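Local coordinates for endo-beta-mannanase (Opitutaceae bacterium TAV5, PDB 7BOB) that hydrolyses beta-1,4-mannosidic linkages as a homotrimeric exo-beta-1,4-mannosidase of glycosyl hydrolase family 5, active in the hindgut of a wood-feeding termite, at the interface of chains A and B. Sequence-based numbering; all coordinates share one arbitrary frame. Chains: chain A/B, Endo-beta-mannanase.

The interface of chains A and B. Residues chain A 492-495; chain B 244-245, 254-255, 285-286.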
loop_
_atom_site.group_PDB
_atom_site.type_symbol
_atom_site.label_atom_id
_atom_site.label_comp_id
_atom_site.label_asym_id
_atom_site.label_seq_id
_atom_site.Cartn_x
_atom_site.Cartn_y
_atom_site.Cartn_z
ATOM N N ILE A 492 22.566 -6.818 25.418
ATOM C CA ILE A 492 21.114 -6.750 25.552
ATOM C C ILE A 492 20.686 -7.735 26.632
ATOM O O ILE A 492 20.899 -8.949 26.499
ATOM C CB ILE A 492 20.398 -7.058 24.230
ATOM C CG1 ILE A 492 20.797 -6.070 23.125
ATOM C CG2 ILE A 492 18.900 -7.001 24.432
ATOM C CD1 ILE A 492 20.148 -6.401 21.745
ATOM N N ALA A 493 20.072 -7.217 27.696
ATOM C CA ALA A 493 19.538 -8.086 28.735
ATOM C C ALA A 493 18.129 -8.549 28.414
ATOM O O ALA A 493 17.776 -9.701 28.687
ATOM C CB ALA A 493 19.552 -7.377 30.087
ATOM N N ASP A 494 17.320 -7.673 27.827
ATOM C CA ASP A 494 15.953 -8.000 27.445
ATOM C C ASP A 494 15.449 -6.891 26.542
ATOM O O ASP A 494 16.031 -5.803 26.489
ATOM C CB ASP A 494 15.030 -8.144 28.671
ATOM C CG ASP A 494 13.661 -8.746 28.327
ATOM O OD1 ASP A 494 13.484 -9.265 27.195
ATOM O OD2 ASP A 494 12.751 -8.696 29.182
ATOM N N TYR A 495 14.355 -7.178 25.842
ATOM C CA TYR A 495 13.558 -6.104 25.275
ATOM C C TYR A 495 12.784 -5.391 26.379
ATOM O O TYR A 495 12.647 -5.885 27.498
ATOM C CB TYR A 495 12.584 -6.652 24.244
ATOM C CG TYR A 495 13.250 -7.560 23.242
ATOM C CD1 TYR A 495 13.979 -7.038 22.171
ATOM C CD2 TYR A 495 13.172 -8.940 23.381
ATOM C CE1 TYR A 495 14.585 -7.878 21.259
ATOM C CE2 TYR A 495 13.778 -9.775 22.494
ATOM C CZ TYR A 495 14.476 -9.251 21.429
ATOM O OH TYR A 495 15.063 -10.121 20.539
ATOM N N VAL B 244 10.671 -12.090 20.076
ATOM C CA VAL B 244 11.012 -10.811 19.444
ATOM C C VAL B 244 9.763 -9.963 19.226
ATOM O O VAL B 244 8.828 -10.404 18.549
ATOM C CB VAL B 244 11.749 -11.034 18.117
ATOM C CG1 VAL B 244 12.253 -9.697 17.555
ATOM C CG2 VAL B 244 12.896 -11.992 18.322
ATOM N N PRO B 245 9.704 -8.750 19.777
ATOM C CA PRO B 245 8.443 -7.987 19.734
ATOM C C PRO B 245 7.840 -7.809 18.347
ATOM O O PRO B 245 6.639 -8.044 18.181
ATOM C CB PRO B 245 8.845 -6.652 20.366
ATOM C CG PRO B 245 9.900 -7.042 21.341
ATOM C CD PRO B 245 10.703 -8.105 20.647
ATOM N N GLY B 254 8.791 -8.312 25.581
ATOM C CA GLY B 254 9.967 -9.150 25.758
ATOM C C GLY B 254 9.905 -10.337 26.707
ATOM O O GLY B 254 8.821 -10.795 27.069
ATOM N N LEU B 255 11.082 -10.847 27.111
ATOM C CA LEU B 255 11.152 -12.090 27.882
ATOM C C LEU B 255 10.284 -12.040 29.121
ATOM O O LEU B 255 9.727 -13.067 29.541
ATOM C CB LEU B 255 12.595 -12.390 28.297
ATOM C CG LEU B 255 13.563 -12.575 27.121
ATOM C CD1 LEU B 255 15.016 -12.518 27.593
ATOM C CD2 LEU B 255 13.280 -13.904 26.438
ATOM N N ILE B 285 16.400 -15.963 21.631
ATOM C CA ILE B 285 17.064 -14.991 20.762
ATOM C C ILE B 285 18.149 -14.255 21.542
ATOM O O ILE B 285 19.320 -14.250 21.145
ATOM C CB ILE B 285 16.067 -14.003 20.128
ATOM C CG1 ILE B 285 15.104 -14.738 19.205
ATOM C CG2 ILE B 285 16.808 -12.930 19.362
ATOM C CD1 ILE B 285 15.734 -15.253 17.933
ATOM N N LEU B 286 17.776 -13.613 22.644
ATOM C CA LEU B 286 18.767 -13.043 23.547
ATOM C C LEU B 286 19.336 -14.165 24.402
ATOM O O LEU B 286 18.593 -14.817 25.131
ATOM C CB LEU B 286 18.128 -11.965 24.414
ATOM C CG LEU B 286 17.310 -10.974 23.588
ATOM C CD1 LEU B 286 16.444 -10.146 24.492
ATOM C CD2 LEU B 286 18.232 -10.081 22.747
#
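A:Tyr495 inserts between B:Pro245 and B:Leu286 in this mainly apolar patch of a subunit interface of the homotrimer, which packs strand 490-496 of one copy against loop residues and the short 3-10 helix 245-247 of the next and probably contributes to trimer assembly. Both faces of the phenol ring are in use. B:Pro245 CD sits over the centre of one, 3.6 Å from the ring centroid, while the methyl B:Leu286 CD1 lies on the opposite face, displaced toward the rim and 3.4 Å from A:Tyr495 CE2. The phenolic oxygen reaches apolar neighbours: A:Tyr495 OH is 3.5 Å from B:Ile285 CG2 and lies near the B:Val244 methyls. The other branch of B:Leu286 turns to A:Ile492, its CD2 3.6 Å from CG2 of that residue, and the two side chains cross at about a right angle. An alanine in place of A:Tyr495 would probably leave a gap between B:Pro245 and B:Leu286, depriving both of their ring contact. The polar part is carried by A:Asp494, whose CG, anti to the backbone N (chi1 -169°), brings OD1 to two backbone N-H groups. OD1 accepts a hydrogen bond from B:Leu255 N at 2.9 Å through its syn lone pair (156° at H). A:Tyr495 N meets the same oxygen from above the carboxylate plane, a bent bond (122° at H) likely to limit the acid's rotation. Ring packing and directional bonding together fit the strand against its neighbour.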